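Local structure of endoglucanase (Thermotoga maritima, 1VHO) at residues D18-E24 / V68-G72; I35-V39 / L184-K188; Y53-I59 / D191-Y197; I71-V75 / R84-V88; G245-G249 / L300-P304. The protein probably acts as a metal-dependent aminopeptidase of the M42 family, whose members bind two divalent cations per subunit, although it carries the name endoglucanase. All blocks are in the same frame, centred on the assembly; numbering follows the deposited sequence.

The contacts span two sheets and the passage between them. Contacts 2 and 3 touch, their centres about 12 Å apart, at one end of the mixed sheet of the alpha/beta domain; contact 5 lies across that sheet, its centre about 23 Å from that of contact 3. Contact 1 sits where the chain leaves this domain, and Ile-71 and Gly-72 carry it into contact 4, the hairpin of the antiparallel sheet, about 11 Å away between centres. Contacts 1, 4 and 5 approach the predicted active site: Asp-69 is near His-67 and, between side chains, Val-88 is about 9 Å from Glu-204 and Ser-302 about 3 Å from Asp-227. Contacts 2 and 3 lie away.

Contact 1: D18-E24 / V68-G72; sequences DGPSGYE and VDEIG
The loop that follows the predicted zinc ligand His-67 lies against the turn leading into helix 25-35, and Pro-20 and Glu-70 form the single backbone bridge between them, their CA atoms 4.6 Å apart. Ser-21 N donates to Glu-70 O at 3.2 Å, while the return bond from Glu-70 N to Gly-19 O is weak, with an N-H...O angle of 131°. Glu-70 adds a link through its side chain: CG stands between the backbone N and the carbonyl carbon (chi1 62°), and the extended chain beyond it brings OE2 to Gly-19 N at 2.8 Å. This amide meets the carboxylate from above its plane, on a nearly straight N-H (169°). Arg-174 at OE2 and Lys-169 at OE1 form salt bridges with the same carboxylate; Lys-169 also pairs with Asp-18, which probably offsets the approach of Asp-18 OD1 to Glu-70 OE1 at 4.3 Å. Asp-18 is also held by Arg-102 and the Tyr-104 hydroxyl. Were Glu-70 an alanine, Gly-19 N would probably be left without this acceptor, Arg-174 without this carboxylate and Lys-169 with Asp-18 alone of the two acids. Pro-20 to Tyr-23 make a type II beta turn, and Glu-24 is the N-cap residue of helix 25-35. Glu-24 OE2 accepts from Gly-22 N and Gln-203 N. The bent chain of Glu-24 crosses Val-68 at about a right angle, CG to CG2 3.8 Å, and lies alongside Asp-69, with Glu-24 OE2 3.5 Å from Asp-69 CB. Within the turn, Ser-21 OG donates to Asp-69 OD2 over a very short modelled 2.5 Å.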
# COMPACT_ATOMS: atom_id res chain seq x y z
N ASP A 18 7.56 -6.09 -6.88
CA ASP A 18 7.80 -4.75 -7.39
C ASP A 18 6.64 -4.24 -8.23
O ASP A 18 6.32 -4.80 -9.30
CB ASP A 18 9.10 -4.70 -8.20
CG ASP A 18 10.35 -5.04 -7.40
OD1 ASP A 18 10.35 -4.90 -6.16
OD2 ASP A 18 11.38 -5.48 -7.99
N GLY A 19 6.04 -3.14 -7.76
CA GLY A 19 4.93 -2.52 -8.52
C GLY A 19 4.99 -1.00 -8.38
O GLY A 19 4.20 -0.37 -7.66
N PRO A 20 6.04 -0.37 -8.90
CA PRO A 20 6.20 1.07 -8.81
C PRO A 20 5.04 1.73 -9.58
O PRO A 20 4.46 1.07 -10.43
CB PRO A 20 7.53 1.35 -9.53
CG PRO A 20 7.67 0.18 -10.47
CD PRO A 20 7.11 -1.00 -9.72
N SER A 21 4.69 2.93 -9.18
CA SER A 21 3.54 3.63 -9.80
C SER A 21 3.58 3.50 -11.32
O SER A 21 4.63 3.80 -11.93
CB SER A 21 3.61 5.11 -9.43
OG SER A 21 3.66 5.20 -7.99
N GLY A 22 2.46 3.11 -11.89
CA GLY A 22 2.36 2.97 -13.34
C GLY A 22 2.66 1.58 -13.84
O GLY A 22 2.42 1.25 -15.02
N TYR A 23 3.34 0.75 -13.04
CA TYR A 23 3.76 -0.60 -13.44
C TYR A 23 3.40 -1.61 -12.34
O TYR A 23 4.23 -2.41 -11.90
CB TYR A 23 5.31 -0.59 -13.64
CG TYR A 23 5.76 0.58 -14.50
CD1 TYR A 23 5.72 0.48 -15.90
CD2 TYR A 23 6.13 1.78 -13.94
CE1 TYR A 23 6.05 1.57 -16.69
CE2 TYR A 23 6.49 2.89 -14.73
CZ TYR A 23 6.45 2.75 -16.11
OH TYR A 23 6.79 3.83 -16.89
N GLU A 24 2.16 -1.55 -11.86
CA GLU A 24 1.73 -2.41 -10.76
C GLU A 24 1.22 -3.76 -11.20
O GLU A 24 0.87 -4.58 -10.31
CB GLU A 24 0.57 -1.70 -9.97
CG GLU A 24 0.93 -0.30 -9.51
CD GLU A 24 0.53 0.82 -10.43
OE1 GLU A 24 0.31 0.63 -11.63
OE2 GLU A 24 0.43 1.97 -9.95
N VAL A 68 -1.92 0.20 -4.13
CA VAL A 68 -1.03 -0.95 -4.32
C VAL A 68 0.39 -0.58 -4.72
O VAL A 68 1.27 -1.47 -4.61
CB VAL A 68 -1.53 -1.95 -5.39
CG1 VAL A 68 -2.95 -2.46 -5.13
CG2 VAL A 68 -1.47 -1.36 -6.78
N ASP A 69 0.61 0.65 -5.21
CA ASP A 69 1.95 0.99 -5.70
C ASP A 69 2.99 1.27 -4.66
O ASP A 69 2.80 1.25 -3.42
CB ASP A 69 1.83 2.19 -6.71
CG ASP A 69 1.54 3.52 -6.04
OD1 ASP A 69 1.10 3.53 -4.87
OD2 ASP A 69 1.70 4.61 -6.63
N GLU A 70 4.20 1.52 -5.16
CA GLU A 70 5.35 1.88 -4.34
C GLU A 70 6.17 2.92 -5.10
O GLU A 70 5.99 3.10 -6.31
CB GLU A 70 6.28 0.69 -4.03
CG GLU A 70 6.91 0.09 -5.34
CD GLU A 70 7.48 -1.29 -4.99
OE1 GLU A 70 8.64 -1.37 -4.51
OE2 GLU A 70 6.79 -2.31 -5.16
N ILE A 71 7.12 3.52 -4.43
CA ILE A 71 7.94 4.53 -5.11
C ILE A 71 8.86 3.83 -6.10
O ILE A 71 9.26 2.66 -6.02
CB ILE A 71 8.73 5.38 -4.12
CG1 ILE A 71 9.79 4.57 -3.41
CG2 ILE A 71 7.78 6.05 -3.11
CD1 ILE A 71 11.19 5.08 -3.74
N GLY A 72 9.17 4.63 -7.13
CA GLY A 72 10.05 4.13 -8.18
C GLY A 72 10.76 5.36 -8.80
O GLY A 72 10.41 6.52 -8.51

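Contact 2: I35-V39 / L184-K188; sequences IEPFV and LEFLK
Leu-184 CD1 is the apolar centre, lying 3.8 Å from Ile-35 CB and 3.7 Å from Val-39 CG1. It joins the last turns of helix 171-187 to the chain leaving helix 25-35, two helices packed on the mixed sheet of the alpha/beta domain: Leu-184 touches Val-198 of strand 195-201, and Ile-35 touches Leu-50 of strand 50-54. Outward from this point, Phe-38 turns its CG beside its backbone N and away from its carbonyl carbon (chi1 -53°), which sets the ring against the backbone of Glu-185. Glu-185 CA sits 4.0 Å from the ring centroid and only 12° off the normal, a CH-pi contact over the face; Pro-37 CB covers the opposite face, so the ring is clamped between them. Glu-185 continues beside Phe-38, its CG 3.9 Å from Phe-38 CZ, before its carboxylate leads away to a salt bridge with Lys-182. The edge of the ring meets Lys-188, whose CG comes within 3.4 Å of Phe-38 CD1 near the ring plane. On the polar side, water 1 donates to Phe-38 O and to Leu-184 O, at 2.7 Å and 2.8 Å, tying the two backbones where no direct backbone bond joins them. Lys-188, bent at chi2 and chi4, crosses Phe-38 at about a right angle and ends with NZ donating to Pro-37 O at 3.1 Å, tilted 19° from the carbonyl plane.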
# COMPACT_ATOMS: atom_id res chain seq x y z
N ILE A 35 -6.41 -14.13 -3.86
CA ILE A 35 -7.81 -13.92 -3.49
C ILE A 35 -8.79 -14.78 -4.25
O ILE A 35 -9.97 -14.92 -3.86
CB ILE A 35 -8.27 -12.45 -3.58
CG1 ILE A 35 -8.37 -11.98 -5.04
CG2 ILE A 35 -7.32 -11.62 -2.73
CD1 ILE A 35 -9.06 -10.62 -5.18
N GLU A 36 -8.36 -15.38 -5.35
CA GLU A 36 -9.22 -16.25 -6.16
C GLU A 36 -10.08 -17.25 -5.43
O GLU A 36 -11.26 -17.42 -5.72
CB GLU A 36 -8.31 -17.09 -7.13
CG GLU A 36 -8.17 -16.42 -8.44
CD GLU A 36 -7.68 -17.35 -9.56
OE1 GLU A 36 -7.02 -18.37 -9.28
OE2 GLU A 36 -8.02 -16.91 -10.70
N PRO A 37 -9.55 -18.01 -4.49
CA PRO A 37 -10.34 -19.00 -3.77
C PRO A 37 -11.38 -18.40 -2.83
O PRO A 37 -12.19 -19.13 -2.24
CB PRO A 37 -9.32 -19.72 -2.92
CG PRO A 37 -7.98 -19.43 -3.57
CD PRO A 37 -8.13 -18.05 -4.09
N PHE A 38 -11.38 -17.08 -2.66
CA PHE A 38 -12.25 -16.42 -1.69
C PHE A 38 -13.21 -15.42 -2.28
O PHE A 38 -13.88 -14.65 -1.53
CB PHE A 38 -11.31 -15.73 -0.67
CG PHE A 38 -10.30 -16.68 -0.07
CD1 PHE A 38 -10.70 -17.77 0.67
CD2 PHE A 38 -8.94 -16.45 -0.23
CE1 PHE A 38 -9.79 -18.64 1.25
CE2 PHE A 38 -8.01 -17.31 0.33
CZ PHE A 38 -8.43 -18.43 1.06
N VAL A 39 -13.25 -15.27 -3.59
CA VAL A 39 -14.17 -14.35 -4.21
C VAL A 39 -15.08 -15.05 -5.24
O VAL A 39 -14.73 -16.09 -5.78
CB VAL A 39 -13.50 -13.17 -4.95
CG1 VAL A 39 -12.67 -12.32 -3.99
CG2 VAL A 39 -12.61 -13.61 -6.12
N LEU A 184 -10.99 -11.23 2.88
CA LEU A 184 -11.65 -12.21 2.00
C LEU A 184 -11.49 -13.61 2.53
O LEU A 184 -12.46 -14.40 2.56
CB LEU A 184 -11.12 -12.06 0.57
CG LEU A 184 -11.53 -10.75 -0.14
CD1 LEU A 184 -10.75 -10.57 -1.42
CD2 LEU A 184 -13.03 -10.77 -0.49
N GLU A 185 -10.32 -13.95 3.06
CA GLU A 185 -10.11 -15.26 3.64
C GLU A 185 -11.05 -15.47 4.82
O GLU A 185 -11.73 -16.50 4.88
CB GLU A 185 -8.65 -15.48 4.05
CG GLU A 185 -8.45 -16.86 4.66
CD GLU A 185 -7.20 -16.96 5.50
OE1 GLU A 185 -7.16 -17.85 6.39
OE2 GLU A 185 -6.29 -16.15 5.33
N PHE A 186 -11.16 -14.49 5.72
CA PHE A 186 -12.06 -14.62 6.87
C PHE A 186 -13.54 -14.66 6.53
O PHE A 186 -14.30 -15.34 7.25
CB PHE A 186 -11.80 -13.42 7.81
CG PHE A 186 -10.40 -13.43 8.41
CD1 PHE A 186 -9.60 -14.56 8.37
CD2 PHE A 186 -9.92 -12.29 9.04
CE1 PHE A 186 -8.33 -14.55 8.91
CE2 PHE A 186 -8.67 -12.28 9.62
CZ PHE A 186 -7.86 -13.41 9.57
N LEU A 187 -14.01 -13.98 5.51
CA LEU A 187 -15.39 -13.94 5.10
C LEU A 187 -15.93 -15.31 4.68
O LEU A 187 -17.15 -15.53 4.72
CB LEU A 187 -15.67 -12.93 4.01
CG LEU A 187 -15.66 -11.46 4.49
CD1 LEU A 187 -15.78 -10.53 3.28
CD2 LEU A 187 -16.84 -11.21 5.43
N LYS A 188 -15.04 -16.20 4.28
CA LYS A 188 -15.43 -17.57 3.92
C LYS A 188 -16.13 -18.31 5.04
O LYS A 188 -16.96 -19.22 4.77
CB LYS A 188 -14.13 -18.33 3.52
CG LYS A 188 -13.79 -17.85 2.08
CD LYS A 188 -14.80 -18.54 1.18
CE LYS A 188 -14.92 -17.97 -0.21
NZ LYS A 188 -15.12 -19.18 -1.13
O HOH W 1 -14.69 -14.85 1.01

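Contact 3: Y53-I59 / D191-Y197; sequences YKKGKGI and DHPWDVY
The rings of Tyr-53 and Tyr-197 lie side by side in an offset stack, centroids 4.7 Å apart and planes at 30°, with Tyr-53 CD1 over the face of Tyr-197. They share one face of the mixed sheet, where strands 50-54 and 195-201 run antiparallel; the next pair, Lys-54 and Val-196, is hydrogen-bonded in both directions and turns to the other face. There Lys-54 reaches the edge of His-192, NZ donating to NE2 at 3.1 Å, 6° out of the ring plane. His-192 ND1 donates at 2.8 Å to Trp-194 O, also in plane; the two bonds pin the imidazole at both nitrogens, consistent with NE2 acting as an acceptor. Asp-195 reaches the loop that follows strand 50-54: OD1 takes Gly-56 N at 2.6 Å on its anti side, 23° out of the carboxylate plane, while water 2 links its OD2 to Tyr-53 OH. Ile-59 crosses Trp-194 at about a right angle and sets CD1 over the five-membered ring, 3.7 Å from its centroid; the indole NE1 bonds to Leu-334 O. On the exposed side Lys-57, bent at chi3 and chi4, meets Asp-191 in a salt bridge, NZ to OD2 a very short 2.5 Å. Between these contacts, Pro-193 O accepts from Lys-57 N at 2.9 Å and from Ile-59 N at 3.3 Å, the two amides arriving from opposite faces of its carbonyl plane.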
# COMPACT_ATOMS: atom_id res chain seq x y z
N TYR A 53 -14.96 -9.48 -5.84
CA TYR A 53 -16.39 -9.38 -5.47
C TYR A 53 -16.86 -10.63 -4.74
O TYR A 53 -16.68 -11.76 -5.21
CB TYR A 53 -17.25 -9.13 -6.71
CG TYR A 53 -18.74 -9.27 -6.48
CD1 TYR A 53 -19.37 -8.45 -5.55
CD2 TYR A 53 -19.51 -10.20 -7.16
CE1 TYR A 53 -20.72 -8.53 -5.32
CE2 TYR A 53 -20.88 -10.29 -6.94
CZ TYR A 53 -21.47 -9.45 -6.02
OH TYR A 53 -22.82 -9.51 -5.75
N LYS A 54 -17.37 -10.41 -3.53
CA LYS A 54 -17.85 -11.54 -2.71
C LYS A 54 -19.32 -11.27 -2.37
O LYS A 54 -19.68 -10.31 -1.67
CB LYS A 54 -16.99 -11.73 -1.48
CG LYS A 54 -17.42 -12.78 -0.50
CD LYS A 54 -17.46 -14.18 -1.09
CE LYS A 54 -18.20 -15.13 -0.14
NZ LYS A 54 -17.59 -15.13 1.20
N LYS A 55 -20.19 -12.08 -2.99
CA LYS A 55 -21.63 -11.91 -2.79
C LYS A 55 -22.05 -12.31 -1.39
O LYS A 55 -21.53 -13.26 -0.81
CB LYS A 55 -22.39 -12.76 -3.83
CG LYS A 55 -23.89 -12.82 -3.60
CD LYS A 55 -24.64 -13.56 -4.68
CE LYS A 55 -25.54 -12.63 -5.50
NZ LYS A 55 -26.41 -13.42 -6.43
N GLY A 56 -22.95 -11.52 -0.83
CA GLY A 56 -23.49 -11.81 0.51
C GLY A 56 -24.99 -12.12 0.29
O GLY A 56 -25.33 -12.79 -0.69
N LYS A 57 -25.86 -11.60 1.15
CA LYS A 57 -27.30 -11.87 0.98
C LYS A 57 -28.00 -10.74 0.25
O LYS A 57 -29.23 -10.72 0.14
CB LYS A 57 -27.96 -12.12 2.32
CG LYS A 57 -27.47 -13.36 3.08
CD LYS A 57 -28.24 -13.39 4.40
CE LYS A 57 -28.47 -14.79 4.91
NZ LYS A 57 -27.75 -15.02 6.20
N GLY A 58 -27.25 -9.72 -0.18
CA GLY A 58 -27.78 -8.61 -0.91
C GLY A 58 -28.40 -7.48 -0.12
O GLY A 58 -29.02 -6.60 -0.76
N ILE A 59 -28.11 -7.32 1.18
CA ILE A 59 -28.72 -6.22 1.92
C ILE A 59 -28.12 -4.88 1.56
O ILE A 59 -28.67 -3.85 1.95
CB ILE A 59 -28.71 -6.35 3.45
CG1 ILE A 59 -27.29 -6.28 4.03
CG2 ILE A 59 -29.40 -7.62 3.90
CD1 ILE A 59 -27.26 -5.96 5.52
N ASP A 191 -21.97 -16.43 6.60
CA ASP A 191 -23.07 -16.19 5.67
C ASP A 191 -23.41 -14.71 5.85
O ASP A 191 -24.53 -14.33 6.21
CB ASP A 191 -24.30 -17.04 6.00
CG ASP A 191 -25.44 -16.88 5.01
OD1 ASP A 191 -25.17 -16.57 3.83
OD2 ASP A 191 -26.62 -17.07 5.41
N HIS A 192 -22.44 -13.85 5.54
CA HIS A 192 -22.55 -12.41 5.67
C HIS A 192 -23.60 -11.79 4.78
O HIS A 192 -23.67 -12.04 3.58
CB HIS A 192 -21.17 -11.80 5.40
CG HIS A 192 -20.57 -12.10 4.06
ND1 HIS A 192 -20.73 -11.31 2.97
CD2 HIS A 192 -19.67 -13.06 3.71
CE1 HIS A 192 -20.01 -11.78 1.94
NE2 HIS A 192 -19.36 -12.84 2.39
N PRO A 193 -24.42 -10.89 5.34
CA PRO A 193 -25.49 -10.23 4.65
C PRO A 193 -25.05 -9.22 3.60
O PRO A 193 -25.70 -9.04 2.57
CB PRO A 193 -26.28 -9.51 5.75
CG PRO A 193 -25.84 -10.13 7.03
CD PRO A 193 -24.40 -10.54 6.80
N TRP A 194 -23.94 -8.53 3.84
CA TRP A 194 -23.51 -7.51 2.88
C TRP A 194 -22.76 -8.10 1.67
O TRP A 194 -22.07 -9.11 1.81
CB TRP A 194 -22.52 -6.56 3.61
CG TRP A 194 -23.19 -5.65 4.59
CD1 TRP A 194 -23.46 -5.89 5.91
CD2 TRP A 194 -23.68 -4.34 4.31
NE1 TRP A 194 -24.08 -4.81 6.47
CE2 TRP A 194 -24.25 -3.85 5.51
CE3 TRP A 194 -23.70 -3.54 3.17
CZ2 TRP A 194 -24.82 -2.58 5.57
CZ3 TRP A 194 -24.29 -2.29 3.24
CH2 TRP A 194 -24.84 -1.82 4.45
N ASP A 195 -22.93 -7.47 0.52
CA ASP A 195 -22.16 -7.85 -0.67
C ASP A 195 -20.85 -7.07 -0.48
O ASP A 195 -20.93 -5.88 -0.12
CB ASP A 195 -22.87 -7.44 -1.95
CG ASP A 195 -24.10 -8.33 -2.21
OD1 ASP A 195 -24.23 -9.42 -1.62
OD2 ASP A 195 -24.92 -7.89 -3.02
N VAL A 196 -19.71 -7.70 -0.68
CA VAL A 196 -18.45 -6.99 -0.42
C VAL A 196 -17.62 -6.78 -1.67
O VAL A 196 -17.43 -7.73 -2.45
CB VAL A 196 -17.63 -7.81 0.61
CG1 VAL A 196 -16.24 -7.23 0.82
CG2 VAL A 196 -18.38 -7.84 1.96
N TYR A 197 -17.11 -5.57 -1.83
CA TYR A 197 -16.27 -5.24 -2.96
C TYR A 197 -14.91 -4.79 -2.39
O TYR A 197 -14.88 -3.86 -1.59
CB TYR A 197 -16.83 -4.13 -3.83
CG TYR A 197 -18.14 -4.51 -4.49
CD1 TYR A 197 -19.32 -4.48 -3.74
CD2 TYR A 197 -18.18 -4.94 -5.81
CE1 TYR A 197 -20.52 -4.84 -4.31
CE2 TYR A 197 -19.40 -5.30 -6.38
CZ TYR A 197 -20.55 -5.22 -5.65
OH TYR A 197 -21.78 -5.56 -6.19
O HOH W 2 -24.18 -7.09 -5.37
O HOH W 3 -26.70 -5.45 -2.60

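Contact 4: I71-V75 / R84-V88; sequences IGFVV and RLEPV
Val-75 has CG1 anti to the N (chi1 171°), which leaves CG2 beside that N, and Leu-85 turns CG beside its own N (chi1 -60°); these rotations bring Val-75 CG2 to 3.5 Å from Leu-85 CD2. Phe-73 adds its CB to this patch, 3.9 Å from Leu-85 CB, while its ring leads off to Ala-98. The two strands form a beta hairpin, 73-79 with 82-87, in the antiparallel sheet of the second domain; the axes of the short segments 73-75 and 84-87 run at 145°. Val-74 and Glu-86 are the hydrogen-bonded pair: Val-74 N to Glu-86 O is 2.8 Å, and the reverse bond, Glu-86 N to Val-74 O, 2.9 Å. Phe-73 and Pro-87 face each other as a non-hydrogen-bonded pair, so the missing N-H of the proline costs the hairpin no rung. Val-88 N then reaches Gly-72 O at 2.9 Å, but from well above the carbonyl plane, as the strand ends. On the face opposite Val-75 and Leu-85, Val-88 CG1 bears on Val-74 CB at 4.0 Å, and its CG2 lies 3.5 Å from Gly-72 O; Ile-152 of strand 152-155 touches Val-74 and Val-88. Three backbone bonds and two small apolar patches thus fix the hairpin where it starts from the loop 68-72, while the guanidinium of Arg-84 leads away to a salt bridge with Glu-135.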
# COMPACT_ATOMS: atom_id res chain seq x y z
N ILE A 71 7.12 3.52 -4.43
CA ILE A 71 7.94 4.53 -5.11
C ILE A 71 8.86 3.83 -6.10
O ILE A 71 9.26 2.66 -6.02
CB ILE A 71 8.73 5.38 -4.12
CG1 ILE A 71 9.79 4.57 -3.41
CG2 ILE A 71 7.78 6.05 -3.11
CD1 ILE A 71 11.19 5.08 -3.74
N GLY A 72 9.17 4.63 -7.13
CA GLY A 72 10.05 4.13 -8.18
C GLY A 72 10.76 5.36 -8.80
O GLY A 72 10.41 6.52 -8.51
N PHE A 73 11.74 5.04 -9.60
CA PHE A 73 12.53 6.06 -10.31
C PHE A 73 12.71 5.61 -11.77
O PHE A 73 12.68 4.42 -12.09
CB PHE A 73 13.98 6.16 -9.73
CG PHE A 73 14.05 6.41 -8.26
CD1 PHE A 73 14.08 7.69 -7.75
CD2 PHE A 73 14.10 5.33 -7.37
CE1 PHE A 73 14.13 7.92 -6.37
CE2 PHE A 73 14.12 5.56 -6.00
CZ PHE A 73 14.17 6.85 -5.49
N VAL A 74 12.89 6.60 -12.64
CA VAL A 74 13.17 6.28 -14.04
C VAL A 74 14.53 6.87 -14.41
O VAL A 74 14.86 7.95 -13.88
CB VAL A 74 12.05 6.86 -14.97
CG1 VAL A 74 11.91 8.37 -14.79
CG2 VAL A 74 12.36 6.48 -16.40
N VAL A 75 15.31 6.19 -15.22
CA VAL A 75 16.60 6.75 -15.63
C VAL A 75 16.23 7.89 -16.63
O VAL A 75 15.54 7.58 -17.61
CB VAL A 75 17.47 5.71 -16.33
CG1 VAL A 75 18.71 6.34 -16.94
CG2 VAL A 75 17.89 4.63 -15.29
N ARG A 84 21.28 9.51 -14.26
CA ARG A 84 20.46 10.28 -13.34
C ARG A 84 19.08 9.62 -13.17
O ARG A 84 18.56 9.13 -14.16
CB ARG A 84 20.23 11.71 -13.91
CG ARG A 84 19.17 12.43 -13.08
CD ARG A 84 18.82 13.78 -13.66
NE ARG A 84 19.80 14.80 -13.27
CZ ARG A 84 19.87 15.97 -13.90
NH1 ARG A 84 19.04 16.24 -14.91
NH2 ARG A 84 20.78 16.85 -13.52
N LEU A 85 18.55 9.58 -11.96
CA LEU A 85 17.24 8.98 -11.72
C LEU A 85 16.22 10.03 -11.26
O LEU A 85 16.59 10.84 -10.41
CB LEU A 85 17.30 7.95 -10.58
CG LEU A 85 18.25 6.76 -10.76
CD1 LEU A 85 18.15 5.83 -9.54
CD2 LEU A 85 17.90 5.98 -12.01
N GLU A 86 15.02 9.99 -11.79
CA GLU A 86 13.96 10.89 -11.39
C GLU A 86 12.80 10.09 -10.81
O GLU A 86 12.48 9.05 -11.36
CB GLU A 86 13.42 11.66 -12.64
CG GLU A 86 14.46 12.70 -13.04
CD GLU A 86 14.00 13.73 -14.04
OE1 GLU A 86 14.79 14.65 -14.29
OE2 GLU A 86 12.87 13.61 -14.58
N PRO A 87 12.17 10.54 -9.73
CA PRO A 87 11.04 9.84 -9.17
C PRO A 87 9.92 9.69 -10.18
O PRO A 87 9.77 10.53 -11.10
CB PRO A 87 10.58 10.68 -7.99
CG PRO A 87 11.62 11.72 -7.79
CD PRO A 87 12.44 11.83 -9.07
N VAL A 88 9.18 8.58 -10.11
CA VAL A 88 8.05 8.40 -11.00
C VAL A 88 6.75 8.86 -10.29
O VAL A 88 6.75 8.87 -9.04
CB VAL A 88 7.85 6.99 -11.55
CG1 VAL A 88 9.08 6.52 -12.36
CG2 VAL A 88 7.54 5.98 -10.48
O HOH W 4 7.63 7.46 -6.94

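Contact 5: G245-G249 / L300-P304; sequences GPVIG and LISIP
Val-247 and Ser-302 hold the strands together as an antiparallel hydrogen-bonded pair: Val-247 N donates to Ser-302 O at 2.7 Å, and Ser-302 N returns a bond to Val-247 O at 2.9 Å. A third bond, from Gly-249 N to Leu-300 O, repeats the 2.9 Å separation two residues along. Ser-302 OG stands beside its backbone N (chi1 -64°) and donates to water 5, which in turn donates to Val-247 O; the water adds a bridged link to the two direct bonds. This is the junction of the short strand 247-249 with strand 297-304 in the mixed sheet, whose next strand, 222-229, contributes the predicted zinc ligand Asp-227 against Leu-300 and Ser-302. On the face away from Val-247 and Ser-302, Ile-248 and Ile-301 lie side by side, pointing the same way, with Ile-248 CD1 3.9 Å from Ile-301 CG1. The other branch of Ile-301, CG2, meets Pro-246 CB at 3.8 Å, and Leu-323 of helix 317-333 packs on both Pro-246 and Ile-301. Shortening Ile-301 to an alanine would probably open a gap beneath Leu-323 and leave Ile-248 CD1 and Pro-246 CB without their apolar neighbour. Toward the end of the strand, Pro-304 CG comes 3.4 Å from Gly-245 O and 3.9 Å from Val-247 CG2. The two faces thus differ in chemistry: an apolar one anchors the sheet to helix 317-333, and one with a hydroxyl and a bound water lies toward the predicted metal site.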
# COMPACT_ATOMS: atom_id res chain seq x y z
N GLY A 245 -3.43 -2.29 17.87
CA GLY A 245 -4.62 -2.31 17.03
C GLY A 245 -4.72 -1.28 15.92
O GLY A 245 -3.97 -0.28 15.84
N PRO A 246 -5.68 -1.48 15.02
CA PRO A 246 -5.95 -0.59 13.92
C PRO A 246 -6.43 0.76 14.48
O PRO A 246 -6.94 0.84 15.61
CB PRO A 246 -6.99 -1.26 13.06
CG PRO A 246 -7.63 -2.27 13.94
CD PRO A 246 -6.63 -2.64 15.00
N VAL A 247 -6.13 1.78 13.70
CA VAL A 247 -6.38 3.15 14.12
C VAL A 247 -7.56 3.78 13.41
O VAL A 247 -7.60 3.99 12.18
CB VAL A 247 -5.13 4.02 13.84
CG1 VAL A 247 -5.32 5.42 14.46
CG2 VAL A 247 -3.86 3.36 14.39
N ILE A 248 -8.59 4.09 14.22
CA ILE A 248 -9.79 4.67 13.65
C ILE A 248 -9.58 6.16 13.39
O ILE A 248 -9.25 6.86 14.37
CB ILE A 248 -10.95 4.56 14.71
CG1 ILE A 248 -11.20 3.07 15.02
CG2 ILE A 248 -12.18 5.27 14.18
CD1 ILE A 248 -11.52 2.28 13.75
N GLY A 249 -9.76 6.61 12.18
CA GLY A 249 -9.67 8.03 11.82
C GLY A 249 -10.96 8.72 12.29
O GLY A 249 -12.08 8.26 12.07
N LEU A 300 -12.23 5.89 7.67
CA LEU A 300 -10.81 5.74 7.41
C LEU A 300 -10.22 4.92 8.55
O LEU A 300 -10.43 5.23 9.72
CB LEU A 300 -10.08 7.08 7.37
CG LEU A 300 -8.53 6.97 7.19
CD1 LEU A 300 -8.29 6.64 5.71
CD2 LEU A 300 -7.94 8.31 7.57
N ILE A 301 -9.57 3.79 8.24
CA ILE A 301 -8.97 2.95 9.27
C ILE A 301 -7.52 2.67 8.84
O ILE A 301 -7.32 2.24 7.70
CB ILE A 301 -9.72 1.66 9.57
CG1 ILE A 301 -11.20 1.94 9.90
CG2 ILE A 301 -9.10 0.94 10.78
CD1 ILE A 301 -12.08 0.75 10.03
N SER A 302 -6.59 2.83 9.75
CA SER A 302 -5.19 2.71 9.46
C SER A 302 -4.43 1.68 10.26
O SER A 302 -4.75 1.40 11.42
CB SER A 302 -4.48 4.08 9.75
OG SER A 302 -5.01 5.07 8.84
N ILE A 303 -3.37 1.16 9.61
CA ILE A 303 -2.46 0.22 10.27
C ILE A 303 -1.25 1.01 10.79
O ILE A 303 -0.66 1.81 10.03
CB ILE A 303 -1.99 -0.81 9.22
CG1 ILE A 303 -3.13 -1.79 8.87
CG2 ILE A 303 -0.77 -1.59 9.74
CD1 ILE A 303 -3.67 -2.63 10.02
N PRO A 304 -0.87 0.87 12.05
CA PRO A 304 0.29 1.56 12.62
C PRO A 304 1.55 1.11 11.86
O PRO A 304 1.70 -0.09 11.60
CB PRO A 304 0.41 1.05 14.06
CG PRO A 304 -1.03 0.64 14.37
CD PRO A 304 -1.50 -0.00 13.07
O HOH W 5 -6.94 6.14 10.54
O HOH W 6 -12.82 6.17 10.53